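Local coordinates for protein putative laminarinase (Phanerochaete chrysosporium, PDB 2W39) that hydrolyses beta-glucans such as laminarin and lichenin, as a secreted beta-sandwich enzyme of glycoside hydrolase family 16, at residues Arg55-Thr60 with Gly68-Arg73; Pro100-Thr105 with Asp117-Val122; Gly185-Glu190 with Val198-Arg203. One frame throughout, in Å; residues are numbered along the deposited sequence.

Overall arrangement
The three contacts follow one another along a single beta-sandwich chain, with contact 2 near its centre. Contact 2 lines the pocket where glucose and the lactone bind: Ala101, Trp103, Asp117 and Glu120 all face it. Contact 1 reaches the same sheet farther out, its centre about 18 Å from that of contact 2, and touches it where Arg73 NH2 lies 3.7 Å from Trp103 CZ2. Contact 3 belongs to the other large sheet and packs behind the pocket, Ile119 CD1 meeting Tyr187 CD1 at 3.5 Å. The side chain of Val198 is still about 13 Å from the bound sugars. Contacts 1 and 3 do not touch; their nearest atoms are about 16 Å apart.

Contact 1 of 3, residues Arg55-Thr60 with Gly68-Arg73; sequences RADHTT and GRNSVR. With NAG (2-acetamido-2-deoxy-beta-D-glucopyranose), chain C.
Asp57 and Arg69 knot this contact together, the carboxylate forming an Asx turn in the loop after strand 51-55 and the guanidinium arriving from strand 69-76 of the beta-sandwich. The packing is tight here. Asp57 OD1 takes Thr60 N on its syn lone pair at 2.8 Å, while Thr59 N comes from the anti side, well out of the carboxylate plane. Arg69 NH1 adds a salt bridge to the same oxygen at 3.0 Å, the two flat groups turned 65° apart. A bend in the arginine chain at chi3 (-70°) brings its tip to the loop carbonyls. There NH1 and NH2 both grip Thr60 O end-on, NH2 at 2.8 Å, and NH1 also bonds Asp57 O from above its carbonyl plane. Val277 O is a further acceptor for NH2, and Phe253 packs against the arginine from strand 246-253. A nearly straight backbone bond from Asp57 N to Asn70 O (2.9 Å, 169°) joins loop to strand.

The Asn70 side is looser and wet. The side chains of Asp57 and Asn70 approach most closely through their CB atoms, 3.9 Å apart, and Asn70 OD1 is engaged by Asn32. One water links Asp57 OD2, weakly, to Asn70 N. A second spans the side chains, donating to Asp57 OD2 at 2.7 Å and accepting from Asn70 ND2 at 2.9 Å.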
loop_
_atom_site.group_PDB
_atom_site.type_symbol
_atom_site.label_atom_id
_atom_site.label_comp_id
_atom_site.label_asym_id
_atom_site.label_seq_id
_atom_site.Cartn_x
_atom_site.Cartn_y
_atom_site.Cartn_z
ATOM N N ARG A 55 -7.033 9.129 7.432
ATOM C CA ARG A 55 -7.967 9.772 6.504
ATOM C C ARG A 55 -7.461 11.099 5.959
ATOM O O ARG A 55 -6.580 11.741 6.530
ATOM C CB ARG A 55 -9.344 9.983 7.167
ATOM C CG ARG A 55 -9.293 10.834 8.441
ATOM C CD ARG A 55 -10.625 11.486 8.825
ATOM N NE ARG A 55 -11.702 10.544 9.114
ATOM C CZ ARG A 55 -11.980 9.982 10.295
ATOM N NH1 ARG A 55 -13.025 9.179 10.342
ATOM N NH2 ARG A 55 -11.242 10.175 11.412
ATOM N N ALA A 56 -8.058 11.496 4.838
ATOM C CA ALA A 56 -7.931 12.838 4.282
ATOM C C ALA A 56 -8.823 13.828 4.996
ATOM O O ALA A 56 -9.896 13.482 5.476
ATOM C CB ALA A 56 -8.361 12.799 2.828
ATOM N N ASP A 57 -8.402 15.082 5.014
ATOM C CA ASP A 57 -9.301 16.183 5.342
ATOM C C ASP A 57 -10.483 16.159 4.370
ATOM O O ASP A 57 -10.290 16.132 3.137
ATOM C CB ASP A 57 -8.481 17.478 5.241
ATOM C CG ASP A 57 -9.315 18.754 5.400
ATOM O OD1 ASP A 57 -10.411 18.839 4.809
ATOM O OD2 ASP A 57 -8.804 19.688 6.067
ATOM N N HIS A 58 -11.692 16.174 4.929
ATOM C CA HIS A 58 -12.889 16.167 4.091
ATOM C C HIS A 58 -13.811 17.350 4.391
ATOM O O HIS A 58 -15.014 17.286 4.113
ATOM C CB HIS A 58 -13.633 14.830 4.189
ATOM C CG HIS A 58 -14.227 14.569 5.532
ATOM N ND1 HIS A 58 -13.538 13.986 6.574
ATOM C CD2 HIS A 58 -15.472 14.816 5.994
ATOM C CE1 HIS A 58 -14.337 13.895 7.627
ATOM N NE2 HIS A 58 -15.515 14.395 7.301
ATOM N N THR A 59 -13.229 18.418 4.936
ATOM C CA THR A 59 -14.009 19.595 5.332
ATOM C C THR A 59 -13.495 20.913 4.763
ATOM O O THR A 59 -14.272 21.840 4.597
ATOM C CB THR A 59 -14.082 19.724 6.874
ATOM O OG1 THR A 59 -12.758 19.694 7.403
ATOM C CG2 THR A 59 -14.911 18.597 7.497
ATOM N N THR A 60 -12.199 21.016 4.490
ATOM C CA THR A 60 -11.582 22.281 4.065
ATOM C C THR A 60 -11.622 22.409 2.559
ATOM O O THR A 60 -11.241 21.475 1.843
ATOM C CB THR A 60 -10.104 22.328 4.497
ATOM O OG1 THR A 60 -10.018 22.040 5.898
ATOM C CG2 THR A 60 -9.489 23.698 4.229
ATOM N N GLY A 68 -1.501 21.452 -0.084
ATOM C CA GLY A 68 -2.442 20.432 -0.522
ATOM C C GLY A 68 -3.363 19.930 0.565
ATOM O O GLY A 68 -3.359 20.427 1.693
ATOM N N ARG A 69 -4.158 18.927 0.221
ATOM C CA ARG A 69 -5.157 18.412 1.152
ATOM C C ARG A 69 -4.459 17.658 2.273
ATOM O O ARG A 69 -3.597 16.811 2.022
ATOM C CB ARG A 69 -6.159 17.513 0.417
ATOM C CG ARG A 69 -7.337 17.059 1.273
ATOM C CD ARG A 69 -8.562 16.661 0.456
ATOM N NE ARG A 69 -9.188 17.835 -0.173
ATOM C CZ ARG A 69 -9.880 18.777 0.468
ATOM N NH1 ARG A 69 -10.108 18.704 1.779
ATOM N NH2 ARG A 69 -10.340 19.810 -0.225
ATOM N N ASN A 70 -4.821 17.947 3.518
ATOM C CA ASN A 70 -4.164 17.275 4.630
ATOM C C ASN A 70 -4.418 15.774 4.590
ATOM O O ASN A 70 -5.547 15.311 4.339
ATOM C CB ASN A 70 -4.646 17.800 5.983
ATOM C CG ASN A 70 -4.165 19.201 6.289
ATOM O OD1 ASN A 70 -3.229 19.716 5.687
ATOM N ND2 ASN A 70 -4.806 19.823 7.286
ATOM N N SER A 71 -3.349 15.012 4.823
ATOM C CA SER A 71 -3.406 13.560 4.832
ATOM C C SER A 71 -2.223 13.054 5.649
ATOM O O SER A 71 -1.474 13.856 6.232
ATOM C CB SER A 71 -3.369 13.040 3.395
ATOM O OG SER A 71 -3.702 11.658 3.371
ATOM N N VAL A 72 -2.053 11.736 5.666
ATOM C CA VAL A 72 -1.016 11.129 6.482
ATOM C C VAL A 72 -0.248 10.060 5.716
ATOM O O VAL A 72 -0.789 9.386 4.821
ATOM C CB VAL A 72 -1.576 10.557 7.809
ATOM C CG1 VAL A 72 -2.205 11.663 8.675
ATOM C CG2 VAL A 72 -2.565 9.427 7.570
ATOM N N ARG A 73 1.007 9.888 6.127
ATOM C CA ARG A 73 1.924 8.864 5.635
ATOM C C ARG A 73 2.638 8.342 6.878
ATOM O O ARG A 73 3.448 9.053 7.475
ATOM C CB ARG A 73 2.901 9.487 4.638
ATOM C CG ARG A 73 4.039 8.556 4.211
ATOM C CD ARG A 73 4.731 9.087 2.998
ATOM N NE ARG A 73 6.024 8.441 2.762
ATOM C CZ ARG A 73 6.607 8.325 1.569
ATOM N NH1 ARG A 73 5.967 8.662 0.458
ATOM N NH2 ARG A 73 7.820 7.799 1.480
HETATM C C1 NAG C . -12.764 11.126 14.809
HETATM C C2 NAG C . -14.151 11.515 15.358
HETATM C C3 NAG C . -15.014 10.285 15.662
HETATM C C4 NAG C . -14.958 9.244 14.553
HETATM C C5 NAG C . -13.498 8.934 14.219
HETATM C C6 NAG C . -13.376 7.848 13.148
HETATM C C7 NAG C . -14.541 13.448 16.876
HETATM C C8 NAG C . -14.276 13.961 18.261
HETATM N N2 NAG C . -13.982 12.272 16.590
HETATM O O3 NAG C . -16.361 10.657 15.883
HETATM O O4 NAG C . -15.619 8.071 14.974
HETATM O O5 NAG C . -12.888 10.142 13.787
HETATM O O6 NAG C . -13.939 8.269 11.923
HETATM O O7 NAG C . -15.235 14.104 16.096
HETATM O O HOH W 1 -6.611 20.123 4.170
HETATM O O HOH W 2 -7.400 18.969 8.273
#

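Contact 2 of 3, residues Pro100-Thr105 with Asp117-Val122; sequences PAAWET and DIIEGV. With BGC (beta-D-glucopyranose), chain B; LGC (D-glucono-1,5-lactone), chain D.
Trp103 CB rests 3.5 Å from Asp117 OD1 across the hairpin of strands 98-105 and 115-120. Beyond it, CG lies between the backbone N and the carbonyl carbon (chi1 57°), setting the indole side by side with the carboxylate, their planes 55° apart. CE3 still meets Asp117 OD1, at 3.8 Å. Farther along, one face of the ring passes under the sugar site, where glucose and the lactone are modelled overlapping: lactone C6 hangs 3.6 Å above the ring, over its centre. At the far end CZ2 and CH2 both approach glucose O4 at 3.4 Å. NE1 donates to Asn250 OD1, which helps fix the ring's rotation. An alanine here would probably deprive the sugar of its aromatic platform and leave Asn250 OD1 without this donor.

A classic beta bulge shapes the opposite strand. Ile118 N and Ile119 N both donate to Ala102 O, at 2.9 and 3.0 Å, while Ala102 N bonds Ile119 O. The extra residue puts Asp117 and Glu120 on the same face as Ala101 and Trp103, and Ile119 packs on Ala102 behind. Glu120, extended beyond CG and also bonded by Trp99 NE1, brings OE2 within 2.6 Å of glucose O1. Carboxylates thus gather at the ring oxygen and anomeric end of the sugar, as expected of the Glu-x-Asp-x-x-Glu signature of family 16 and consistent with glycosidic bond cleavage there.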
loop_
_atom_site.group_PDB
_atom_site.type_symbol
_atom_site.label_atom_id
_atom_site.label_comp_id
_atom_site.label_asym_id
_atom_site.label_seq_id
_atom_site.Cartn_x
_atom_site.Cartn_y
_atom_site.Cartn_z
ATOM N N PRO A 100 -3.840 5.782 -2.657
ATOM C CA PRO A 100 -3.444 5.134 -1.413
ATOM C C PRO A 100 -2.386 4.060 -1.665
ATOM O O PRO A 100 -2.322 3.502 -2.765
ATOM C CB PRO A 100 -4.738 4.473 -0.950
ATOM C CG PRO A 100 -5.441 4.085 -2.244
ATOM C CD PRO A 100 -5.061 5.171 -3.228
ATOM N N ALA A 101 -1.591 3.754 -0.645
ATOM C CA ALA A 101 -0.648 2.656 -0.736
ATOM C C ALA A 101 -0.314 2.067 0.622
ATOM O O ALA A 101 -0.256 2.783 1.631
ATOM C CB ALA A 101 0.636 3.108 -1.449
ATOM N N ALA A 102 -0.074 0.754 0.619
ATOM C CA ALA A 102 0.564 0.051 1.744
ATOM C C ALA A 102 1.751 -0.672 1.110
ATOM O O ALA A 102 1.595 -1.422 0.135
ATOM C CB ALA A 102 -0.392 -0.930 2.413
ATOM N N TRP A 103 2.946 -0.425 1.636
ATOM C CA TRP A 103 4.160 -0.791 0.924
ATOM C C TRP A 103 5.329 -0.857 1.877
ATOM O O TRP A 103 5.207 -0.528 3.051
ATOM C CB TRP A 103 4.381 0.184 -0.245
ATOM C CG TRP A 103 4.464 1.634 0.086
ATOM C CD1 TRP A 103 3.471 2.435 0.611
ATOM C CD2 TRP A 103 5.543 2.506 -0.245
ATOM N NE1 TRP A 103 3.901 3.743 0.674
ATOM C CE2 TRP A 103 5.168 3.814 0.148
ATOM C CE3 TRP A 103 6.793 2.312 -0.839
ATOM C CZ2 TRP A 103 5.990 4.914 -0.055
ATOM C CZ3 TRP A 103 7.605 3.415 -1.048
ATOM C CH2 TRP A 103 7.202 4.692 -0.640
ATOM N N GLU A 104 6.466 -1.281 1.338
ATOM C CA GLU A 104 7.720 -1.286 2.097
ATOM C C GLU A 104 8.818 -0.721 1.233
ATOM O O GLU A 104 8.863 -0.961 0.018
ATOM C CB GLU A 104 8.138 -2.698 2.540
ATOM C CG GLU A 104 7.106 -3.391 3.381
ATOM C CD GLU A 104 7.589 -4.718 3.941
ATOM O OE1 GLU A 104 8.667 -5.196 3.534
ATOM O OE2 GLU A 104 6.870 -5.291 4.804
ATOM N N THR A 105 9.721 0.026 1.858
ATOM C CA THR A 105 10.910 0.501 1.160
ATOM C C THR A 105 11.977 0.924 2.155
ATOM O O THR A 105 11.741 0.944 3.371
ATOM C CB THR A 105 10.554 1.670 0.197
ATOM O OG1 THR A 105 11.626 1.860 -0.729
ATOM C CG2 THR A 105 10.314 2.969 0.963
ATOM N N ASP A 117 5.363 -2.759 -3.343
ATOM C CA ASP A 117 4.029 -2.180 -3.182
ATOM C C ASP A 117 3.053 -3.317 -3.042
ATOM O O ASP A 117 2.955 -4.166 -3.926
ATOM C CB ASP A 117 3.681 -1.303 -4.383
ATOM C CG ASP A 117 4.751 -0.263 -4.654
ATOM O OD1 ASP A 117 5.159 0.437 -3.693
ATOM O OD2 ASP A 117 5.221 -0.169 -5.786
ATOM N N ILE A 118 2.356 -3.349 -1.904
ATOM C CA ILE A 118 1.463 -4.447 -1.550
ATOM C C ILE A 118 0.015 -4.109 -1.918
ATOM O O ILE A 118 -0.673 -4.919 -2.546
ATOM C CB ILE A 118 1.604 -4.777 -0.042
ATOM C CG1 ILE A 118 3.062 -5.145 0.277
ATOM C CG2 ILE A 118 0.635 -5.884 0.337
ATOM C CD1 ILE A 118 3.387 -5.198 1.779
ATOM N N ILE A 119 -0.430 -2.918 -1.516
ATOM C CA ILE A 119 -1.710 -2.356 -1.919
ATOM C C ILE A 119 -1.410 -1.044 -2.605
ATOM O O ILE A 119 -0.740 -0.190 -2.042
ATOM C CB ILE A 119 -2.635 -2.089 -0.720
ATOM C CG1 ILE A 119 -2.749 -3.338 0.177
ATOM C CG2 ILE A 119 -4.001 -1.610 -1.231
ATOM C CD1 ILE A 119 -3.557 -3.123 1.460
ATOM N N GLU A 120 -1.904 -0.862 -3.826
ATOM C CA GLU A 120 -1.684 0.410 -4.517
ATOM C C GLU A 120 -2.589 0.550 -5.718
ATOM O O GLU A 120 -2.782 -0.400 -6.481
ATOM C CB GLU A 120 -0.235 0.513 -5.031
ATOM C CG GLU A 120 0.124 1.948 -5.419
ATOM C CD GLU A 120 1.500 2.120 -6.027
ATOM O OE1 GLU A 120 2.160 1.113 -6.366
ATOM O OE2 GLU A 120 1.910 3.294 -6.177
ATOM N N GLY A 121 -3.115 1.754 -5.912
ATOM C CA GLY A 121 -3.809 2.094 -7.147
ATOM C C GLY A 121 -4.148 3.566 -7.135
ATOM O O GLY A 121 -3.718 4.306 -6.245
ATOM N N VAL A 122 -4.902 3.984 -8.152
ATOM C CA VAL A 122 -5.268 5.378 -8.298
ATOM C C VAL A 122 -6.694 5.522 -8.788
ATOM O O VAL A 122 -7.183 4.692 -9.564
ATOM C CB VAL A 122 -4.327 6.129 -9.299
ATOM C CG1 VAL A 122 -2.900 6.121 -8.802
ATOM C CG2 VAL A 122 -4.413 5.548 -10.702
HETATM C C2 BGC B . 6.317 4.668 -6.197
HETATM C C3 BGC B . 6.640 5.347 -4.863
HETATM C C4 BGC B . 5.334 5.668 -4.156
HETATM C C5 BGC B . 4.711 4.336 -3.765
HETATM C C6 BGC B . 3.438 4.532 -2.953
HETATM C C1 BGC B . 5.147 3.664 -6.158
HETATM O O1 BGC B . 4.226 3.968 -7.223
HETATM O O2 BGC B . 7.492 4.010 -6.696
HETATM O O3 BGC B . 7.430 6.534 -5.067
HETATM O O4 BGC B . 5.556 6.473 -2.999
HETATM O O5 BGC B . 4.396 3.556 -4.930
HETATM O O6 BGC B . 2.340 4.795 -3.834
HETATM C C1 LGC D . 5.685 3.657 -6.025
HETATM C C2 LGC D . 6.731 4.732 -6.026
HETATM O O5 LGC D . 4.788 3.420 -4.895
HETATM O O1 LGC D . 5.555 2.948 -7.010
HETATM O O2 LGC D . 8.022 4.178 -6.346
HETATM C C3 LGC D . 6.749 5.477 -4.686
HETATM O O3 LGC D . 7.389 6.755 -4.844
HETATM C C4 LGC D . 5.324 5.649 -4.161
HETATM O O4 LGC D . 5.282 6.558 -3.065
HETATM C C5 LGC D . 4.835 4.269 -3.739
HETATM C C6 LGC D . 3.458 4.235 -3.080
HETATM O O6 LGC D . 2.446 4.847 -3.892
#

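Contact 3 of 3, residues Gly185-Glu190 with Val198-Arg203; sequences GWYAME and VWFFPR
Trp186 and Phe201 form one of the two hydrogen-bonded pairs in this antiparallel hairpin of strands 185-191 and 195-202. The backbone bonds are regular: Trp186 N to Phe201 O and Phe201 N to Trp186 O are both 2.9 Å, and Ala188 and Trp199 repeat the pattern. Between these rungs run CA-H...O contacts, among them Tyr187 CA to Trp199 O at 3.3 Å. Gly185 belongs to this backbone group too, since a CB there would collide with Phe201 O, and its backbone angles themselves call for glycine.

Aromatic and apolar contacts divide between the two faces. On the face of Tyr187, Phe200 and Val198, Phe200 CD1 sits over the tyrosine ring, 3.3 Å from Tyr187 CE1, with the two planes 31° apart and their centroids 4.7 Å apart. Val198 CG1 meets the edge of that same ring, while CG2 packs on Met189 CG. Tyr187, Met189 and Val198 also pack against Ile118 of strand 115-120, in the other sheet of the sandwich. On the other face, the Trp199 ring lies alongside the extended chain of Glu190, with Trp199 CZ3 3.7 Å from Glu190 CB.

Positive charge enters at the end near the glycine. Arg203, bent at chi2 and chi3 (64° and 55°), folds back so that its guanidinium stands over one face of Trp186, a cation-pi contact with CZ 4.4 Å from the centroid of the six-membered ring. NH2 forms a salt bridge with Asp88, and NE donates to Gly183 O.

The polar tips in this buried contact have partners of their own: Tyr187 OH bonds Ser174 O, Trp199 NE1 bonds Gly225 O, and the Glu190 oxygens bond Tyr3 and Thr221. Asp88 and the indole face together would probably stabilise the arginine's positive charge at the end of the hairpin.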
loop_
_atom_site.group_PDB
_atom_site.type_symbol
_atom_site.label_atom_id
_atom_site.label_comp_id
_atom_site.label_asym_id
_atom_site.label_seq_id
_atom_site.Cartn_x
_atom_site.Cartn_y
_atom_site.Cartn_z
ATOM N N GLY A 185 -10.572 -6.919 3.255
ATOM C CA GLY A 185 -9.953 -8.235 3.224
ATOM C C GLY A 185 -8.560 -8.183 3.791
ATOM O O GLY A 185 -8.198 -7.248 4.507
ATOM N N TRP A 186 -7.789 -9.217 3.476
ATOM C CA TRP A 186 -6.451 -9.385 4.025
ATOM C C TRP A 186 -5.437 -9.369 2.903
ATOM O O TRP A 186 -5.616 -10.011 1.850
ATOM C CB TRP A 186 -6.309 -10.716 4.756
ATOM C CG TRP A 186 -7.171 -10.865 5.964
ATOM C CD1 TRP A 186 -6.816 -10.571 7.256
ATOM C CD2 TRP A 186 -8.507 -11.377 6.012
ATOM N NE1 TRP A 186 -7.854 -10.870 8.102
ATOM C CE2 TRP A 186 -8.904 -11.362 7.369
ATOM C CE3 TRP A 186 -9.413 -11.836 5.038
ATOM C CZ2 TRP A 186 -10.164 -11.811 7.792
ATOM C CZ3 TRP A 186 -10.670 -12.298 5.465
ATOM C CH2 TRP A 186 -11.030 -12.274 6.833
ATOM N N TYR A 187 -4.365 -8.618 3.116
ATOM C CA TYR A 187 -3.171 -8.677 2.265
ATOM C C TYR A 187 -2.039 -9.226 3.099
ATOM O O TYR A 187 -1.797 -8.746 4.216
ATOM C CB TYR A 187 -2.804 -7.292 1.734
ATOM C CG TYR A 187 -3.546 -6.945 0.460
ATOM C CD1 TYR A 187 -4.750 -6.234 0.479
ATOM C CD2 TYR A 187 -3.034 -7.355 -0.776
ATOM C CE1 TYR A 187 -5.412 -5.929 -0.722
ATOM C CE2 TYR A 187 -3.705 -7.079 -1.960
ATOM C CZ TYR A 187 -4.885 -6.366 -1.919
ATOM O OH TYR A 187 -5.508 -6.129 -3.116
ATOM N N ALA A 188 -1.314 -10.203 2.559
ATOM C CA ALA A 188 -0.140 -10.760 3.241
ATOM C C ALA A 188 1.022 -10.747 2.265
ATOM O O ALA A 188 0.858 -11.037 1.077
ATOM C CB ALA A 188 -0.419 -12.169 3.727
ATOM N N MET A 189 2.206 -10.422 2.768
ATOM C CA MET A 189 3.406 -10.383 1.935
ATOM C C MET A 189 4.488 -11.161 2.656
ATOM O O MET A 189 4.774 -10.866 3.821
ATOM C CB MET A 189 3.813 -8.924 1.682
ATOM C CG MET A 189 4.957 -8.694 0.693
ATOM S SD MET A 189 6.598 -9.156 1.311
ATOM C CE MET A 189 6.803 -7.994 2.653
ATOM N N GLU A 190 5.049 -12.167 1.980
ATOM C CA GLU A 190 6.207 -12.905 2.462
ATOM C C GLU A 190 7.420 -12.523 1.635
ATOM O O GLU A 190 7.402 -12.617 0.406
ATOM C CB GLU A 190 5.967 -14.420 2.378
ATOM C CG GLU A 190 7.194 -15.236 2.808
ATOM C CD GLU A 190 7.026 -16.732 2.687
ATOM O OE1 GLU A 190 6.074 -17.176 2.022
ATOM O OE2 GLU A 190 7.886 -17.463 3.245
ATOM N N VAL A 198 2.843 -11.961 -2.601
ATOM C CA VAL A 198 1.710 -11.269 -2.000
ATOM C C VAL A 198 0.469 -12.130 -2.217
ATOM O O VAL A 198 0.243 -12.629 -3.329
ATOM C CB VAL A 198 1.476 -9.864 -2.620
ATOM C CG1 VAL A 198 0.270 -9.177 -2.005
ATOM C CG2 VAL A 198 2.703 -8.972 -2.476
ATOM N N TRP A 199 -0.327 -12.264 -1.156
ATOM C CA TRP A 199 -1.645 -12.892 -1.262
ATOM C C TRP A 199 -2.706 -11.855 -0.919
ATOM O O TRP A 199 -2.559 -11.113 0.068
ATOM C CB TRP A 199 -1.818 -14.014 -0.243
ATOM C CG TRP A 199 -0.980 -15.238 -0.401
ATOM C CD1 TRP A 199 -1.380 -16.438 -0.922
ATOM C CD2 TRP A 199 0.378 -15.414 0.029
ATOM N NE1 TRP A 199 -0.345 -17.348 -0.860
ATOM C CE2 TRP A 199 0.744 -16.745 -0.281
ATOM C CE3 TRP A 199 1.317 -14.577 0.660
ATOM C CZ2 TRP A 199 2.008 -17.269 0.029
ATOM C CZ3 TRP A 199 2.564 -15.092 0.961
ATOM C CH2 TRP A 199 2.900 -16.424 0.646
ATOM N N PHE A 200 -3.794 -11.849 -1.690
ATOM C CA PHE A 200 -4.996 -11.145 -1.313
ATOM C C PHE A 200 -6.129 -12.130 -1.072
ATOM O O PHE A 200 -6.382 -12.974 -1.922
ATOM C CB PHE A 200 -5.449 -10.175 -2.411
ATOM C CG PHE A 200 -6.791 -9.583 -2.117
ATOM C CD1 PHE A 200 -6.987 -8.842 -0.948
ATOM C CD2 PHE A 200 -7.884 -9.837 -2.941
ATOM C CE1 PHE A 200 -8.234 -8.334 -0.634
ATOM C CE2 PHE A 200 -9.153 -9.316 -2.596
ATOM C CZ PHE A 200 -9.286 -8.576 -1.456
ATOM N N PHE A 201 -6.829 -11.986 0.055
ATOM C CA PHE A 201 -8.064 -12.727 0.338
ATOM C C PHE A 201 -9.175 -11.750 0.669
ATOM O O PHE A 201 -9.050 -10.980 1.608
ATOM C CB PHE A 201 -7.879 -13.708 1.495
ATOM C CG PHE A 201 -6.962 -14.833 1.151
ATOM C CD1 PHE A 201 -5.612 -14.764 1.458
ATOM C CD2 PHE A 201 -7.432 -15.935 0.450
ATOM C CE1 PHE A 201 -4.746 -15.790 1.086
ATOM C CE2 PHE A 201 -6.578 -16.954 0.091
ATOM C CZ PHE A 201 -5.238 -16.880 0.404
ATOM N N PRO A 202 -10.266 -11.770 -0.117
ATOM C CA PRO A 202 -11.479 -11.003 0.182
ATOM C C PRO A 202 -12.029 -11.272 1.583
ATOM O O PRO A 202 -11.883 -12.385 2.113
ATOM C CB PRO A 202 -12.465 -11.509 -0.880
ATOM C CG PRO A 202 -11.575 -11.867 -2.048
ATOM C CD PRO A 202 -10.389 -12.510 -1.389
ATOM N N ARG A 203 -12.683 -10.268 2.164
ATOM C CA ARG A 203 -13.281 -10.415 3.486
ATOM C C ARG A 203 -14.187 -11.637 3.607
ATOM O O ARG A 203 -14.224 -12.293 4.662
ATOM C CB ARG A 203 -14.101 -9.165 3.795
ATOM C CG ARG A 203 -14.787 -9.174 5.154
ATOM C CD ARG A 203 -13.797 -9.186 6.314
ATOM N NE ARG A 203 -12.860 -8.061 6.212
ATOM C CZ ARG A 203 -11.774 -7.893 6.955
ATOM N NH1 ARG A 203 -11.425 -8.761 7.897
ATOM N NH2 ARG A 203 -11.018 -6.821 6.755
#